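Local coordinates for protein ubiquitin-conjugating enzyme E2, putative (Trypanosoma cruzi, PDB 4DS2) that probably accepts activated ubiquitin as a thioester and passes it on toward target proteins, as ubiquitin-conjugating (E2) enzymes do, at residues K18-E23 against D122-V127; V88-P93 against P97-E102; V44-D47 against N51-L54. All blocks are in the same frame, centred on the assembly; numbering follows the deposited sequence.

Contact 1 of 3, residues K18-E23 against D122-V127; sequences KLLLEE and DVIKLV
Leu20 reaches across from helix 11-27 to lay its CD2 methyl against CD1 of Ile124 on helix 120-132, 3.9 Å away, and the two side chains meet at about a right angle. Each touches with a single terminal methyl, because the helices stand well apart: even Leu20 and Asp122, the nearest pair, have their CA atoms 9.6 Å from each other. CG of Leu20 is turned away from its own backbone N (chi1 -179°), which carries the branch into the gap. Beside this buried apolar touch, nearer the surface, OE2 of Glu23 lies 3.8 Å from NZ of Lys125, a long salt bridge. Glu23 is extended beyond CG, whereas Lys125 bends at its last two torsions and brings NZ within 3.8 Å of Asp122 OD1 as well, one helical turn back. The ammonium thus sits loosely between two carboxylates. Both acids have further ties, Asp122 OD2 accepting from the backbone N of His119 and Glu23 OE1 forming a weak bond with Ser121 OG. Leu20 and Ile124 also both rest on Leu54, so the pair bridges the gap between the N-terminal and central helices of the E2 fold, above its sheet.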
ATOM      1  N   LYS A  18      10.787 -13.800  -2.154  1.00 35.79           N
ATOM      2  CA  LYS A  18      11.953 -14.173  -1.335  1.00 36.95           C
ATOM      3  C   LYS A  18      12.635 -12.937  -0.763  1.00 38.53           C
ATOM      4  O   LYS A  18      13.109 -12.951   0.376  1.00 39.84           O
ATOM      5  CB  LYS A  18      12.963 -14.964  -2.162  1.00 37.22           C
ATOM      6  CG  LYS A  18      12.446 -16.294  -2.668  1.00 36.52           C
ATOM      7  CD  LYS A  18      13.483 -17.060  -3.501  1.00 37.79           C
ATOM      8  CE  LYS A  18      12.947 -18.377  -4.080  1.00 36.90           C
ATOM      9  NZ  LYS A  18      13.820 -19.591  -3.818  1.00 38.89           N
ATOM     10  N   LEU A  19      12.688 -11.864  -1.557  1.00 39.77           N
ATOM     11  CA  LEU A  19      13.375 -10.623  -1.116  1.00 42.54           C
ATOM     12  C   LEU A  19      12.540  -9.887  -0.068  1.00 42.60           C
ATOM     13  O   LEU A  19      13.100  -9.401   0.905  1.00 42.57           O
ATOM     14  CB  LEU A  19      13.743  -9.691  -2.286  1.00 43.15           C
ATOM     15  CG  LEU A  19      15.191  -9.853  -2.821  1.00 46.00           C
ATOM     16  CD1 LEU A  19      15.415  -9.092  -4.123  1.00 47.39           C
ATOM     17  CD2 LEU A  19      16.262  -9.424  -1.828  1.00 49.41           C
ATOM     18  N   LEU A  20      11.212  -9.839  -0.260  1.00 40.91           N
ATOM     19  CA  LEU A  20      10.322  -9.231   0.735  1.00 40.36           C
ATOM     20  C   LEU A  20      10.365  -9.960   2.088  1.00 42.45           C
ATOM     21  O   LEU A  20      10.408  -9.329   3.129  1.00 44.05           O
ATOM     22  CB  LEU A  20       8.888  -9.200   0.235  1.00 38.18           C
ATOM     23  CG  LEU A  20       7.882  -8.556   1.198  1.00 37.64           C
ATOM     24  CD1 LEU A  20       8.248  -7.126   1.544  1.00 37.50           C
ATOM     25  CD2 LEU A  20       6.490  -8.594   0.569  1.00 36.13           C
ATOM     26  N   LEU A  21      10.342 -11.293   2.046  1.00 43.26           N
ATOM     27  CA  LEU A  21      10.354 -12.149   3.235  1.00 43.61           C
ATOM     28  C   LEU A  21      11.627 -11.980   4.032  1.00 46.33           C
ATOM     29  O   LEU A  21      11.607 -11.936   5.251  1.00 46.44           O
ATOM     30  CB  LEU A  21      10.205 -13.620   2.811  1.00 43.06           C
ATOM     31  CG  LEU A  21       8.828 -14.008   2.244  1.00 39.65           C
ATOM     32  CD1 LEU A  21       8.917 -15.430   1.737  1.00 39.63           C
ATOM     33  CD2 LEU A  21       7.709 -13.854   3.272  1.00 39.33           C
ATOM     34  N   GLU A  22      12.733 -11.862   3.314  1.00 48.93           N
ATOM     35  CA  GLU A  22      14.008 -11.548   3.923  1.00 52.99           C
ATOM     36  C   GLU A  22      14.021 -10.184   4.656  1.00 56.09           C
ATOM     37  O   GLU A  22      14.577 -10.059   5.770  1.00 61.51           O
ATOM     38  CB  GLU A  22      15.090 -11.652   2.850  1.00 54.94           C
ATOM     39  CG  GLU A  22      15.265 -13.093   2.342  1.00 55.33           C
ATOM     40  CD  GLU A  22      16.447 -13.293   1.399  1.00 59.42           C
ATOM     41  OE1 GLU A  22      17.102 -12.295   1.022  1.00 61.57           O
ATOM     42  OE2 GLU A  22      16.730 -14.460   1.039  1.00 61.40           O
ATOM     43  N   GLU A  23      13.374  -9.180   4.063  1.00 54.52           N
ATOM     44  CA  GLU A  23      13.303  -7.833   4.651  1.00 55.73           C
ATOM     45  C   GLU A  23      12.326  -7.711   5.810  1.00 54.50           C
ATOM     46  O   GLU A  23      12.600  -7.009   6.777  1.00 56.53           O
ATOM     47  CB  GLU A  23      12.852  -6.823   3.618  1.00 55.88           C
ATOM     48  CG  GLU A  23      13.789  -6.616   2.445  1.00 57.03           C
ATOM     49  CD  GLU A  23      13.046  -5.996   1.259  1.00 58.53           C
ATOM     50  OE1 GLU A  23      13.436  -6.293   0.101  1.00 56.39           O
ATOM     51  OE2 GLU A  23      12.062  -5.216   1.496  1.00 59.53           O
ATOM     52  N   ASP A 122       9.464  -2.267  -3.419  1.00 51.88           N
ATOM     53  CA  ASP A 122       9.511  -0.818  -3.742  1.00 47.75           C
ATOM     54  C   ASP A 122       8.109  -0.285  -4.020  1.00 45.06           C
ATOM     55  O   ASP A 122       7.730   0.758  -3.532  1.00 47.00           O
ATOM     56  CB  ASP A 122      10.474  -0.573  -4.912  1.00 47.54           C
ATOM     57  CG  ASP A 122      11.933  -1.035  -4.593  1.00 51.90           C
ATOM     58  OD1 ASP A 122      12.300  -1.096  -3.401  1.00 52.57           O
ATOM     59  OD2 ASP A 122      12.718  -1.367  -5.521  1.00 56.12           O
ATOM     60  N   VAL A 123       7.314  -1.065  -4.736  1.00 42.88           N
ATOM     61  CA  VAL A 123       5.925  -0.744  -5.005  1.00 40.00           C
ATOM     62  C   VAL A 123       5.096  -0.678  -3.723  1.00 41.29           C
ATOM     63  O   VAL A 123       4.184   0.155  -3.577  1.00 39.52           O
ATOM     64  CB  VAL A 123       5.283  -1.839  -5.894  1.00 38.84           C
ATOM     65  CG1 VAL A 123       3.797  -1.560  -6.079  1.00 35.78           C
ATOM     66  CG2 VAL A 123       6.033  -1.993  -7.217  1.00 37.31           C
ATOM     67  N   ILE A 124       5.383  -1.591  -2.801  1.00 41.99           N
ATOM     68  CA  ILE A 124       4.583  -1.689  -1.592  1.00 42.27           C
ATOM     69  C   ILE A 124       4.926  -0.526  -0.681  1.00 41.89           C
ATOM     70  O   ILE A 124       4.034   0.074  -0.102  1.00 42.04           O
ATOM     71  CB  ILE A 124       4.747  -3.050  -0.864  1.00 43.17           C
ATOM     72  CG1 ILE A 124       4.355  -4.221  -1.796  1.00 43.43           C
ATOM     73  CG2 ILE A 124       3.870  -3.086   0.396  1.00 42.49           C
ATOM     74  CD1 ILE A 124       4.931  -5.575  -1.390  1.00 41.73           C
ATOM     75  N   LYS A 125       6.210  -0.197  -0.583  1.00 41.56           N
ATOM     76  CA  LYS A 125       6.622   0.906   0.259  1.00 41.10           C
ATOM     77  C   LYS A 125       6.157   2.237  -0.297  1.00 39.43           C
ATOM     78  O   LYS A 125       5.841   3.131   0.467  1.00 42.24           O
ATOM     79  CB  LYS A 125       8.126   0.885   0.489  1.00 43.65           C
ATOM     80  CG  LYS A 125       8.571  -0.344   1.298  1.00 46.57           C
ATOM     81  CD  LYS A 125      10.031  -0.260   1.749  1.00 48.86           C
ATOM     82  CE  LYS A 125      10.771  -1.588   1.636  1.00 50.42           C
ATOM     83  NZ  LYS A 125      11.417  -1.673   0.288  1.00 50.86           N
ATOM     84  N   LEU A 126       6.096   2.368  -1.616  1.00 37.26           N
ATOM     85  CA  LEU A 126       5.670   3.632  -2.239  1.00 36.07           C
ATOM     86  C   LEU A 126       4.228   3.942  -1.906  1.00 34.48           C
ATOM     87  O   LEU A 126       3.873   5.102  -1.696  1.00 32.05           O
ATOM     88  CB  LEU A 126       5.855   3.620  -3.775  1.00 35.73           C
ATOM     89  CG  LEU A 126       5.282   4.864  -4.482  1.00 35.94           C
ATOM     90  CD1 LEU A 126       5.897   5.076  -5.844  1.00 35.92           C
ATOM     91  CD2 LEU A 126       3.752   4.808  -4.603  1.00 36.24           C
ATOM     92  N   VAL A 127       3.407   2.900  -1.876  1.00 35.54           N
ATOM     93  CA  VAL A 127       1.963   3.045  -1.694  1.00 36.12           C
ATOM     94  C   VAL A 127       1.606   3.310  -0.257  1.00 36.83           C
ATOM     95  O   VAL A 127       0.712   4.134   0.018  1.00 33.76           O
ATOM     96  CB  VAL A 127       1.181   1.796  -2.101  1.00 37.00           C
ATOM     97  CG1 VAL A 127      -0.219   1.831  -1.499  1.00 36.36           C
ATOM     98  CG2 VAL A 127       1.135   1.671  -3.628  1.00 38.34           C
TER

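Contact 2 of 3, residues V88-P93 against P97-E102; sequences VRFVTP and PLVTGE
Strand 87-90 runs out at Phe90, where its CA comes within 7.9 Å of the CA of Val99, and after Pro93 the chain turns and returns as the irregular segment 97-102. Phe90 and Val99 point at each other and make the buried half of the contact: CE1 of the ring lies 4.0 Å from CG2 of Val99, and CD1 is nearly as close to both methyls. The valine comes in roughly crosswise to the phenylalanine and approaches its ring obliquely. Helix 120-132 covers this pair, Phe132 touching the phenylalanine and Val131 the valine.

The exposed half joins Arg89 and Glu102. The arginine is extended from CG to NE, which carries its guanidinium along the surface until the backbone O of Glu102 stands over one face, 3.8 Å from NH2. The guanidinium and carboxylate planes are 37° apart. NH2 lies 4.1 Å from Glu102 OE1, too far for a salt bridge though the charges are opposite. An ST turn shapes the approach to Glu102: its N donates to Thr100 OG1 over 3.0 Å, and the same oxygen bonds Gly104 N. A backbone hydrogen bond links Phe90 to Gly103, the next residue.

Ser96, Pro97 and Leu98 probably stand where many E2 enzymes carry His-Pro-Asn, a short way before the probable active-site cysteine. The chemistry implies that this loop is held by the Phe90-Val99 touch together with the Phe90-Gly103 backbone bond, while the Arg89-Glu102 attraction is probably weak, at the solvent-exposed side.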
ATOM      1  N   VAL A  88      -1.963  -2.793  -5.861  1.00 39.26           N
ATOM      2  CA  VAL A  88      -2.234  -2.829  -4.416  1.00 40.73           C
ATOM      3  C   VAL A  88      -3.703  -2.432  -4.159  1.00 43.93           C
ATOM      4  O   VAL A  88      -4.273  -1.593  -4.892  1.00 43.94           O
ATOM      5  CB  VAL A  88      -1.227  -1.956  -3.653  1.00 39.83           C
ATOM      6  CG1 VAL A  88      -1.404  -2.033  -2.135  1.00 39.97           C
ATOM      7  CG2 VAL A  88       0.194  -2.394  -4.030  1.00 38.98           C
ATOM      8  N   ARG A  89      -4.300  -3.093  -3.158  1.00 45.24           N
ATOM      9  CA  ARG A  89      -5.694  -2.904  -2.769  1.00 49.47           C
ATOM     10  C   ARG A  89      -5.758  -2.963  -1.265  1.00 48.46           C
ATOM     11  O   ARG A  89      -5.061  -3.765  -0.669  1.00 49.10           O
ATOM     12  CB  ARG A  89      -6.537  -4.021  -3.350  1.00 55.43           C
ATOM     13  CG  ARG A  89      -8.036  -3.764  -3.496  1.00 62.79           C
ATOM     14  CD  ARG A  89      -8.627  -4.686  -4.565  1.00 67.23           C
ATOM     15  NE  ARG A  89     -10.099  -4.765  -4.544  1.00 72.68           N
ATOM     16  CZ  ARG A  89     -10.931  -4.254  -5.473  1.00 76.01           C
ATOM     17  NH1 ARG A  89     -10.467  -3.583  -6.528  1.00 75.40           N
ATOM     18  NH2 ARG A  89     -12.256  -4.403  -5.350  1.00 75.77           N
ATOM     19  N   PHE A  90      -6.548  -2.108  -0.630  1.00 47.71           N
ATOM     20  CA  PHE A  90      -6.749  -2.238   0.822  1.00 46.82           C
ATOM     21  C   PHE A  90      -7.892  -3.177   1.050  1.00 47.09           C
ATOM     22  O   PHE A  90      -8.961  -2.958   0.457  1.00 49.38           O
ATOM     23  CB  PHE A  90      -6.999  -0.879   1.466  1.00 46.50           C
ATOM     24  CG  PHE A  90      -5.762  -0.054   1.538  1.00 47.57           C
ATOM     25  CD1 PHE A  90      -5.301   0.626   0.416  1.00 46.86           C
ATOM     26  CD2 PHE A  90      -4.993  -0.019   2.696  1.00 47.82           C
ATOM     27  CE1 PHE A  90      -4.127   1.352   0.474  1.00 46.19           C
ATOM     28  CE2 PHE A  90      -3.828   0.725   2.751  1.00 44.88           C
ATOM     29  CZ  PHE A  90      -3.396   1.405   1.646  1.00 44.77           C
ATOM     30  N   VAL A  91      -7.660  -4.231   1.847  1.00 45.54           N
ATOM     31  CA  VAL A  91      -8.737  -5.101   2.293  1.00 48.66           C
ATOM     32  C   VAL A  91      -9.438  -4.422   3.472  1.00 48.63           C
ATOM     33  O   VAL A  91     -10.654  -4.447   3.538  1.00 47.95           O
ATOM     34  CB  VAL A  91      -8.259  -6.496   2.731  1.00 50.63           C
ATOM     35  CG1 VAL A  91      -9.415  -7.281   3.357  1.00 51.31           C
ATOM     36  CG2 VAL A  91      -7.648  -7.255   1.556  1.00 50.29           C
ATOM     37  N   THR A  92      -8.657  -3.831   4.389  1.00 48.73           N
ATOM     38  CA  THR A  92      -9.187  -2.989   5.452  1.00 48.70           C
ATOM     39  C   THR A  92      -9.713  -1.688   4.848  1.00 49.29           C
ATOM     40  O   THR A  92      -9.005  -1.061   4.045  1.00 50.55           O
ATOM     41  CB  THR A  92      -8.107  -2.593   6.491  1.00 48.44           C
ATOM     42  OG1 THR A  92      -7.563  -3.746   7.118  1.00 48.78           O
ATOM     43  CG2 THR A  92      -8.713  -1.652   7.579  1.00 47.55           C
ATOM     44  N   PRO A  93     -10.939  -1.254   5.235  1.00 48.28           N
ATOM     45  CA  PRO A  93     -11.322   0.093   4.794  1.00 47.48           C
ATOM     46  C   PRO A  93     -10.392   1.151   5.384  1.00 46.25           C
ATOM     47  O   PRO A  93      -9.832   0.953   6.478  1.00 47.28           O
ATOM     48  CB  PRO A  93     -12.749   0.268   5.320  1.00 48.84           C
ATOM     49  CG  PRO A  93     -12.874  -0.720   6.427  1.00 50.31           C
ATOM     50  CD  PRO A  93     -12.001  -1.889   6.024  1.00 49.77           C
ATOM     51  N   PRO A  97      -8.394  10.337   0.486  1.00 36.72           N
ATOM     52  CA  PRO A  97      -8.568  10.816  -0.896  1.00 36.57           C
ATOM     53  C   PRO A  97      -8.006   9.859  -1.965  1.00 34.83           C
ATOM     54  O   PRO A  97      -8.407   9.927  -3.130  1.00 33.07           O
ATOM     55  CB  PRO A  97      -7.749  12.114  -0.924  1.00 37.62           C
ATOM     56  CG  PRO A  97      -7.247  12.361   0.475  1.00 35.81           C
ATOM     57  CD  PRO A  97      -7.325  11.077   1.195  1.00 35.37           C
ATOM     58  N   LEU A  98      -7.077   8.992  -1.557  1.00 33.41           N
ATOM     59  CA  LEU A  98      -6.324   8.150  -2.518  1.00 34.37           C
ATOM     60  C   LEU A  98      -6.918   6.690  -2.647  1.00 34.85           C
ATOM     61  O   LEU A  98      -6.602   5.936  -3.586  1.00 34.02           O
ATOM     62  CB  LEU A  98      -4.804   8.207  -2.185  1.00 32.11           C
ATOM     63  CG  LEU A  98      -4.048   9.572  -2.183  1.00 30.96           C
ATOM     64  CD1 LEU A  98      -2.730   9.459  -1.413  1.00 29.96           C
ATOM     65  CD2 LEU A  98      -3.769  10.111  -3.575  1.00 31.49           C
ATOM     66  N   VAL A  99      -7.854   6.355  -1.751  1.00 35.57           N
ATOM     67  CA  VAL A  99      -8.485   5.027  -1.703  1.00 35.06           C
ATOM     68  C   VAL A  99     -10.022   5.097  -1.875  1.00 35.77           C
ATOM     69  O   VAL A  99     -10.682   5.935  -1.273  1.00 36.60           O
ATOM     70  CB  VAL A  99      -8.192   4.331  -0.354  1.00 33.97           C
ATOM     71  CG1 VAL A  99      -8.717   2.888  -0.386  1.00 33.20           C
ATOM     72  CG2 VAL A  99      -6.703   4.406  -0.022  1.00 32.12           C
ATOM     73  N   THR A 100     -10.577   4.197  -2.683  1.00 36.45           N
ATOM     74  CA  THR A 100     -12.037   4.125  -2.879  1.00 39.02           C
ATOM     75  C   THR A 100     -12.726   3.308  -1.749  1.00 41.89           C
ATOM     76  O   THR A 100     -12.047   2.719  -0.898  1.00 41.93           O
ATOM     77  CB  THR A 100     -12.413   3.524  -4.265  1.00 38.47           C
ATOM     78  OG1 THR A 100     -12.263   2.095  -4.239  1.00 38.44           O
ATOM     79  CG2 THR A 100     -11.558   4.096  -5.372  1.00 37.78           C
ATOM     80  N   GLY A 101     -14.064   3.282  -1.729  1.00 43.44           N
ATOM     81  CA  GLY A 101     -14.777   2.371  -0.835  1.00 46.30           C
ATOM     82  C   GLY A 101     -14.583   0.873  -1.151  1.00 50.54           C
ATOM     83  O   GLY A 101     -14.940   0.012  -0.345  1.00 51.03           O
ATOM     84  N   GLU A 102     -14.033   0.553  -2.327  1.00 53.53           N
ATOM     85  CA  GLU A 102     -13.699  -0.836  -2.703  1.00 54.58           C
ATOM     86  C   GLU A 102     -12.295  -1.237  -2.195  1.00 50.83           C
ATOM     87  O   GLU A 102     -11.971  -2.425  -2.134  1.00 53.46           O
ATOM     88  CB  GLU A 102     -13.832  -1.069  -4.223  1.00 58.72           C
ATOM     89  CG  GLU A 102     -15.258  -1.387  -4.630  1.00 66.37           C
ATOM     90  CD  GLU A 102     -15.483  -1.575  -6.129  1.00 70.64           C
ATOM     91  OE1 GLU A 102     -14.518  -1.418  -6.918  1.00 69.94           O
ATOM     92  OE2 GLU A 102     -16.654  -1.883  -6.508  1.00 78.33           O
TER

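Contact 3 of 3, residues V44-D47 against N51-L54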
ATOM      1  N   VAL A  44       3.297 -11.698   5.678  1.00 49.24           N
ATOM      2  CA  VAL A  44       3.139 -11.894   4.238  1.00 47.24           C
ATOM      3  C   VAL A  44       2.684 -13.327   3.997  1.00 46.40           C
ATOM      4  O   VAL A  44       3.477 -14.247   4.082  1.00 50.58           O
ATOM      5  CB  VAL A  44       4.484 -11.688   3.480  1.00 47.33           C
ATOM      6  CG1 VAL A  44       4.314 -12.011   2.005  1.00 45.97           C
ATOM      7  CG2 VAL A  44       5.027 -10.279   3.656  1.00 44.00           C
ATOM      8  N   ASP A  45       1.406 -13.531   3.738  1.00 46.87           N
ATOM      9  CA  ASP A  45       0.890 -14.851   3.313  1.00 45.51           C
ATOM     10  C   ASP A  45       0.696 -14.743   1.759  1.00 42.91           C
ATOM     11  O   ASP A  45       0.706 -13.628   1.220  1.00 41.15           O
ATOM     12  CB  ASP A  45      -0.398 -15.221   4.124  1.00 46.43           C
ATOM     13  CG  ASP A  45      -0.116 -15.501   5.691  1.00 51.17           C
ATOM     14  OD1 ASP A  45       0.924 -16.074   6.101  1.00 51.26           O
ATOM     15  OD2 ASP A  45      -0.953 -15.151   6.548  1.00 50.60           O
ATOM     16  N   THR A  46       0.567 -15.856   1.032  1.00 39.93           N
ATOM     17  CA  THR A  46       0.232 -15.798  -0.418  1.00 37.39           C
ATOM     18  C   THR A  46      -0.981 -16.673  -0.720  1.00 38.11           C
ATOM     19  O   THR A  46      -1.448 -17.434   0.140  1.00 41.15           O
ATOM     20  CB  THR A  46       1.332 -16.342  -1.338  1.00 35.48           C
ATOM     21  OG1 THR A  46       1.362 -17.771  -1.211  1.00 35.61           O
ATOM     22  CG2 THR A  46       2.703 -15.792  -1.038  1.00 34.10           C
ATOM     23  N   ASP A  47      -1.469 -16.580  -1.950  1.00 35.45           N
ATOM     24  CA  ASP A  47      -2.617 -17.351  -2.406  1.00 35.32           C
ATOM     25  C   ASP A  47      -2.388 -17.493  -3.908  1.00 35.25           C
ATOM     26  O   ASP A  47      -2.977 -16.732  -4.697  1.00 34.13           O
ATOM     27  CB  ASP A  47      -3.896 -16.561  -2.126  1.00 35.99           C
ATOM     28  CG  ASP A  47      -5.120 -17.143  -2.818  1.00 37.14           C
ATOM     29  OD1 ASP A  47      -5.080 -18.288  -3.294  1.00 35.47           O
ATOM     30  OD2 ASP A  47      -6.147 -16.435  -2.863  1.00 39.65           O
ATOM     31  N   ASN A  51      -0.868 -13.541  -5.834  1.00 41.06           N
ATOM     32  CA  ASN A  51      -1.672 -12.868  -4.908  1.00 40.45           C
ATOM     33  C   ASN A  51      -1.023 -12.910  -3.526  1.00 39.76           C
ATOM     34  O   ASN A  51      -0.931 -13.963  -2.878  1.00 39.33           O
ATOM     35  CB  ASN A  51      -3.010 -13.526  -4.951  1.00 44.81           C
ATOM     36  CG  ASN A  51      -4.080 -12.541  -4.770  1.00 48.67           C
ATOM     37  OD1 ASN A  51      -4.124 -11.831  -3.746  1.00 51.86           O
ATOM     38  ND2 ASN A  51      -4.903 -12.398  -5.803  1.00 51.13           N
ATOM     39  N   TRP A  52      -0.516 -11.758  -3.091  1.00 38.59           N
ATOM     40  CA  TRP A  52       0.114 -11.675  -1.785  1.00 38.95           C
ATOM     41  C   TRP A  52      -0.774 -10.901  -0.880  1.00 38.42           C
ATOM     42  O   TRP A  52      -1.076  -9.780  -1.165  1.00 37.49           O
ATOM     43  CB  TRP A  52       1.449 -10.961  -1.835  1.00 39.24           C
ATOM     44  CG  TRP A  52       2.474 -11.426  -2.843  1.00 39.02           C
ATOM     45  CD1 TRP A  52       2.418 -12.504  -3.728  1.00 39.57           C
ATOM     46  CD2 TRP A  52       3.796 -10.839  -3.037  1.00 38.52           C
ATOM     47  NE1 TRP A  52       3.573 -12.598  -4.451  1.00 38.73           N
ATOM     48  CE2 TRP A  52       4.447 -11.628  -4.073  1.00 38.70           C
ATOM     49  CE3 TRP A  52       4.485  -9.774  -2.462  1.00 38.12           C
ATOM     50  CZ2 TRP A  52       5.731 -11.339  -4.513  1.00 38.94           C
ATOM     51  CZ3 TRP A  52       5.779  -9.486  -2.910  1.00 38.61           C
ATOM     52  CH2 TRP A  52       6.386 -10.265  -3.916  1.00 39.77           C
ATOM     53  N   ILE A  53      -1.207 -11.520   0.210  1.00 41.76           N
ATOM     54  CA  ILE A  53      -1.968 -10.861   1.278  1.00 42.18           C
ATOM     55  C   ILE A  53      -0.967 -10.415   2.354  1.00 41.55           C
ATOM     56  O   ILE A  53      -0.187 -11.224   2.871  1.00 41.04           O
ATOM     57  CB  ILE A  53      -3.019 -11.813   1.905  1.00 44.46           C
ATOM     58  CG1 ILE A  53      -3.893 -12.471   0.800  1.00 45.64           C
ATOM     59  CG2 ILE A  53      -3.879 -11.059   2.941  1.00 43.23           C
ATOM     60  CD1 ILE A  53      -3.463 -13.846   0.333  1.00 46.19           C
ATOM     61  N   LEU A  54      -0.969  -9.126   2.659  1.00 41.38           N
ATOM     62  CA  LEU A  54      -0.083  -8.543   3.669  1.00 42.02           C
ATOM     63  C   LEU A  54      -0.858  -7.989   4.900  1.00 41.22           C
ATOM     64  O   LEU A  54      -2.016  -7.583   4.779  1.00 36.54           O
ATOM     65  CB  LEU A  54       0.713  -7.388   3.063  1.00 40.89           C
ATOM     66  CG  LEU A  54       1.570  -7.521   1.801  1.00 40.56           C
ATOM     67  CD1 LEU A  54       2.283  -6.179   1.620  1.00 38.13           C
ATOM     68  CD2 LEU A  54       2.577  -8.649   1.882  1.00 42.48           C
TER
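The indole of Trp52 meets Thr46 across the hairpin, with the threonine CG2 approaching obliquely, 4.3 Å from CD1. Leu17 and Leu20 of helix 11-27 also touch this ring system, and the ring of Phe77 meets it with the planes at about 45°. Its NE1 is hydrogen-bonded to the backbone O of Ile49 in the turn, which ties the indole to the hairpin end and limits its rotation.

Thr46 and Trp52 form a non-hydrogen-bonded antiparallel pair, as do Val44 and Leu54, and these four side chains share one face of the sheet. Val44 and Leu54 run alongside each other with their branches turned in one direction, CD2 of the leucine set against CG2 of the valine. On the other face is the hydrogen-bonded pair of Asp45 and Ile53. Asp45 N donates to Ile53 O over 2.9 Å, while the return bond from Ile53 N to Asp45 O is weak. CG1 of Ile53 stands opposite its own carbonyl carbon (chi1 -51°), and from it CD1 reaches diagonally across the hairpin, toward the turn, to Asp47 CB, 3.7 Å away, giving the exposed aspartate an apolar neighbour. Toward the turn, Asp47 N donates to Asn51 O at 2.8 Å, closing the hairpin, and the same oxygen receives a CA-H contact from Thr46.

Strand 40-46 is an outermost strand of the four-stranded sheet. Beyond strand 51-57, strand 70-76 continues it through backbone bonds of Trp52 with Val75 and Leu54 with Leu73. Over the face of Trp52 and Leu54 lie helix 11-27 and, through Ala120, helix 120-132.

Overall arrangement
Contacts 1 and 3 are directly joined: the helices of contact 1 sit on the hairpin of contact 3, and the centres of the two contacts lie about 12 Å apart. Contact 2 lies on the opposite side of the chain's centre from contact 1, yet Val88 packs on Val123 and Val127 of the same helix 120-132. Contacts 2 and 3 do not touch, but reach the two outermost strands of one sheet. All three are partly buried. Contacts 1 and 2 pair an apolar touch inside with loose charge attraction outside, whereas contact 3 is held mainly by backbone hydrogen bonds. Along the chain, contacts 2 and 3 both lie within the span closed by contact 1.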